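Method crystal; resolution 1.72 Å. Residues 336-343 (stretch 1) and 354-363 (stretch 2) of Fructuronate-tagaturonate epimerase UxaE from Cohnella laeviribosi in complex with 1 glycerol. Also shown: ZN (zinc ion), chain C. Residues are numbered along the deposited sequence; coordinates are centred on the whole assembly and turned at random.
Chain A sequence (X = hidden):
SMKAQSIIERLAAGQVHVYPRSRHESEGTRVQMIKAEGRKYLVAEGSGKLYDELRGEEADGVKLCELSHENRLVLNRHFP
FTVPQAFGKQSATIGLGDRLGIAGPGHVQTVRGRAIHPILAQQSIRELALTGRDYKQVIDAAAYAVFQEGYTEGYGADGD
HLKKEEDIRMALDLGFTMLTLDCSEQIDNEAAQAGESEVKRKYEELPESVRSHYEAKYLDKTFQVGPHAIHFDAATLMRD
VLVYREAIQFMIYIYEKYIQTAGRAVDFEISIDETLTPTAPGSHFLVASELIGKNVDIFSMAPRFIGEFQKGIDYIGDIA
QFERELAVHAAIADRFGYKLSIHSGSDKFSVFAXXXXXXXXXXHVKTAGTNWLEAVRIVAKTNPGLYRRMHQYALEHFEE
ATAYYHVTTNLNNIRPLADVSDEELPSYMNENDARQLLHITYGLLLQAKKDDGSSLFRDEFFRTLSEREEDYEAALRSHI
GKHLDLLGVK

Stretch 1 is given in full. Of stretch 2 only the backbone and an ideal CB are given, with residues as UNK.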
# COMPACT_ATOMS: atom_id res chain seq x y z
N PHE A 336 -10.16 -9.95 19.72
CA PHE A 336 -11.17 -10.17 18.69
C PHE A 336 -10.63 -10.91 17.47
O PHE A 336 -11.44 -11.35 16.64
CB PHE A 336 -11.77 -8.82 18.27
CG PHE A 336 -12.63 -8.19 19.33
CD1 PHE A 336 -13.79 -8.81 19.75
CD2 PHE A 336 -12.25 -6.99 19.92
CE1 PHE A 336 -14.58 -8.24 20.75
CE2 PHE A 336 -13.04 -6.42 20.90
CZ PHE A 336 -14.21 -7.05 21.32
N GLY A 337 -9.31 -11.03 17.32
CA GLY A 337 -8.71 -11.92 16.35
C GLY A 337 -8.11 -11.25 15.12
O GLY A 337 -7.35 -11.90 14.39
N TYR A 338 -8.45 -9.99 14.84
CA TYR A 338 -7.89 -9.31 13.67
C TYR A 338 -6.54 -8.72 14.04
O TYR A 338 -6.10 -8.79 15.19
CB TYR A 338 -8.87 -8.24 13.16
CG TYR A 338 -9.24 -7.24 14.22
CD1 TYR A 338 -8.42 -6.15 14.50
CD2 TYR A 338 -10.43 -7.37 14.95
CE1 TYR A 338 -8.76 -5.24 15.49
CE2 TYR A 338 -10.78 -6.46 15.92
CZ TYR A 338 -9.93 -5.40 16.19
OH TYR A 338 -10.28 -4.51 17.17
N LYS A 339 -5.86 -8.12 13.05
CA LYS A 339 -4.54 -7.53 13.25
C LYS A 339 -4.63 -6.01 13.25
O LYS A 339 -5.48 -5.43 12.58
CB LYS A 339 -3.57 -7.94 12.13
CG LYS A 339 -3.57 -9.41 11.78
CD LYS A 339 -2.39 -9.75 10.89
CE LYS A 339 -2.46 -9.06 9.55
NZ LYS A 339 -1.41 -9.62 8.61
N LEU A 340 -3.69 -5.37 13.95
CA LEU A 340 -3.51 -3.93 13.78
C LEU A 340 -2.86 -3.64 12.44
O LEU A 340 -1.94 -4.35 12.00
CB LEU A 340 -2.63 -3.37 14.89
CG LEU A 340 -3.21 -3.35 16.30
CD1 LEU A 340 -2.19 -2.68 17.22
CD2 LEU A 340 -4.54 -2.62 16.32
N SER A 341 -3.33 -2.58 11.79
CA SER A 341 -2.78 -2.11 10.52
C SER A 341 -2.19 -0.72 10.70
O SER A 341 -2.85 0.17 11.25
CB SER A 341 -3.87 -2.09 9.45
OG SER A 341 -3.31 -1.73 8.20
N ILE A 342 -0.96 -0.54 10.24
CA ILE A 342 -0.24 0.72 10.36
C ILE A 342 -0.21 1.38 8.99
O ILE A 342 0.53 0.93 8.10
CB ILE A 342 1.20 0.52 10.88
CG1 ILE A 342 1.25 -0.49 12.04
CG2 ILE A 342 1.82 1.86 11.25
CD1 ILE A 342 0.53 -0.05 13.28
N HIS A 343 -0.98 2.45 8.82
CA HIS A 343 -0.93 3.22 7.58
C HIS A 343 0.13 4.32 7.67
O HIS A 343 0.62 4.65 8.75
CB HIS A 343 -2.30 3.81 7.27
CG HIS A 343 -3.27 2.78 6.79
ND1 HIS A 343 -4.17 3.01 5.77
CD2 HIS A 343 -3.45 1.49 7.15
CE1 HIS A 343 -4.89 1.92 5.56
NE2 HIS A 343 -4.47 0.99 6.39
N UNK A 354 8.36 -1.52 18.57
CA UNK A 354 7.18 -1.55 19.43
C UNK A 354 6.04 -2.30 18.76
O UNK A 354 5.35 -3.12 19.39
CB UNK A 354 6.74 -0.13 19.79
N UNK A 355 5.78 -2.01 17.48
CA UNK A 355 4.68 -2.68 16.79
C UNK A 355 4.93 -4.18 16.75
O UNK A 355 4.03 -4.98 17.05
CB UNK A 355 4.51 -2.13 15.37
N UNK A 356 6.15 -4.58 16.40
CA UNK A 356 6.46 -6.00 16.34
C UNK A 356 6.31 -6.67 17.69
O UNK A 356 5.78 -7.78 17.79
CB UNK A 356 7.88 -6.21 15.81
N UNK A 357 6.77 -6.01 18.76
CA UNK A 357 6.71 -6.61 20.08
C UNK A 357 5.27 -6.75 20.57
O UNK A 357 4.87 -7.82 21.04
CB UNK A 357 7.53 -5.78 21.07
N UNK A 358 4.48 -5.68 20.47
CA UNK A 358 3.15 -5.74 21.08
C UNK A 358 2.16 -6.57 20.27
O UNK A 358 1.18 -7.06 20.86
CB UNK A 358 2.60 -4.32 21.26
N UNK A 359 2.37 -6.74 18.97
CA UNK A 359 1.53 -7.60 18.14
C UNK A 359 2.08 -9.02 18.01
O UNK A 359 1.48 -9.85 17.32
CB UNK A 359 1.37 -6.98 16.75
N UNK A 360 3.21 -9.31 18.67
CA UNK A 360 3.88 -10.61 18.54
C UNK A 360 4.12 -10.94 17.07
O UNK A 360 3.97 -12.08 16.63
CB UNK A 360 3.05 -11.71 19.20
N UNK A 361 4.47 -9.91 16.29
CA UNK A 361 4.79 -10.13 14.89
C UNK A 361 3.61 -10.29 13.98
O UNK A 361 3.80 -10.62 12.79
CB UNK A 361 5.67 -11.37 14.76
N UNK A 362 2.39 -10.09 14.47
CA UNK A 362 1.15 -10.30 13.72
C UNK A 362 0.52 -8.94 13.42
O UNK A 362 -0.31 -8.44 14.18
CB UNK A 362 0.18 -11.19 14.50
N UNK A 363 0.90 -8.36 12.29
CA UNK A 363 0.53 -6.99 11.97
C UNK A 363 0.37 -6.87 10.47
O UNK A 363 0.75 -7.77 9.71
CB UNK A 363 1.57 -6.00 12.49
ZN ZN C . -4.60 5.18 5.33

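Stretch 2 opens as a helix, leaves it near its middle and turns back toward the strand of stretch 1, residues 339 to 342.

Position 354 is helical and out of reach of stretch 1. Nothing visible selects a side chain. It is Leu-354, with rotamers m and t.

Position 355 is helical, and its CA-to-CB bond points toward stretch 1. The ideal CB lies 4.9 Å from CG1 of Ile-342. The neighbouring surface is aliphatic, so valine, isoleucine, leucine or alanine would suit. The residue is Val-355, chi1 t. Its CG2 comes within 4.1 Å of CD1 of Ile-342, an apolar contact.

Positions 356 and 357 are helical and turned out of reach. Stretch 1 sets no demand on either, and the helical angles admit most residues. They are Gly-356 and Arg-357.

Position 358 points sideways, with nothing of stretch 1 near its ideal CB. Many residues would fit. It is Tyr-358, and the end of its ring leads away from stretch 1. Its backbone N still bonds to O of Leu-354, at 2.9 Å.

Position 359 points toward stretch 1, where the side chain of Leu-340 is the nearest feature. No atom lies within 5.5 Å of the ideal CB, so there is room for a small or branched side chain. A hydroxyl could also reach back to a helix carbonyl. Threonine, serine or valine would be reasonable. Thr-359 serves both ends: its CG2 sits 4.2 Å from CD1 of Leu-340, while its OG1 donates to O of Val-355 at 2.7 Å.

Position 360 has positive phi, 52°, just after the helix. Asparagine and glycine tolerate this best. It is Asn-360, placed in a Schellman motif and out of reach of stretch 1.

Position 361 also has positive phi, 78°, which favours glycine. Gly-361 fills it. Its N bonds to O of Gly-356 at 2.9 Å. Together, 360 and 361 form the centre of a type I' turn from Thr-359 to position 362.

Position 362 points sideways, with its ideal CB 4.7 Å from CD of Lys-339. Farther out, stretch 1 offers the carbonyls of Gly-337 and Tyr-338. A long side chain with donors suits best: arginine, or perhaps lysine. Arg-362 bends at chi3 (p) to reach them. Its NH1 donates to O of Gly-337 at 2.9 Å. Weak bonds run to O of Tyr-338 from NH2 of Arg-362 at 2.8 Å and from NH1 of Arg-362 at 3.2 Å. CA of Lys-339 lies over one guanidinium face. On the backbone, water 1 donates to O of Arg-362 (2.7 Å) and accepts from N of Leu-340 (2.8 Å), joining the stretches.

Position 363 lies beside Leu-340, with its ideal CB 3.9 Å from O of Leu-340. Its extended backbone suits a beta-branched or aromatic residue. It is Phe-363, chi1 p. The backbone adds a polar tie: NZ of Lys-339 donates to O of Phe-363 at 3.0 Å.

Stretch 2 354-363: LVGRYTNGRF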
# COMPACT_ATOMS: atom_id res chain seq x y z
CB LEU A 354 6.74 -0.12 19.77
CG LEU A 354 7.67 0.66 20.70
CD1 LEU A 354 7.22 2.11 20.76
CD2 LEU A 354 7.68 0.06 22.09
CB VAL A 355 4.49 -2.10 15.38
CG1 VAL A 355 3.58 -3.01 14.55
CG2 VAL A 355 3.90 -0.70 15.48
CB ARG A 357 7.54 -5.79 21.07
CG ARG A 357 7.84 -6.52 22.35
CD ARG A 357 7.73 -5.64 23.58
NE ARG A 357 8.50 -4.40 23.47
CZ ARG A 357 8.50 -3.46 24.41
NH1 ARG A 357 7.80 -3.64 25.53
NH2 ARG A 357 9.21 -2.35 24.26
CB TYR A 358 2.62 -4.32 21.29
CG TYR A 358 3.19 -3.71 22.55
CD1 TYR A 358 2.62 -3.97 23.78
CD2 TYR A 358 4.32 -2.89 22.50
CE1 TYR A 358 3.14 -3.42 24.95
CE2 TYR A 358 4.86 -2.34 23.66
CZ TYR A 358 4.26 -2.62 24.89
OH TYR A 358 4.77 -2.08 26.05
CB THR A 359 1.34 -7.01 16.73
OG1 THR A 359 2.60 -7.02 16.02
CG2 THR A 359 0.80 -5.59 16.78
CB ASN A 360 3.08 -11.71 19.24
CG ASN A 360 3.89 -12.98 19.44
OD1 ASN A 360 5.12 -12.96 19.49
ND2 ASN A 360 3.18 -14.10 19.58
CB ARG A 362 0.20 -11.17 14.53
CG ARG A 362 -1.00 -11.65 13.76
CD ARG A 362 -1.88 -12.49 14.66
NE ARG A 362 -2.56 -11.70 15.69
CZ ARG A 362 -3.81 -11.25 15.58
NH1 ARG A 362 -4.49 -11.49 14.46
NH2 ARG A 362 -4.36 -10.56 16.57
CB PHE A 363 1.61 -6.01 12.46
CG PHE A 363 3.00 -6.32 11.94
CD1 PHE A 363 3.33 -6.10 10.60
CD2 PHE A 363 3.97 -6.84 12.78
CE1 PHE A 363 4.61 -6.41 10.12
CE2 PHE A 363 5.26 -7.15 12.30
CZ PHE A 363 5.58 -6.93 10.98
O HOH W 1 -2.17 -7.08 15.63
O HOH W 2 -2.80 6.37 4.52
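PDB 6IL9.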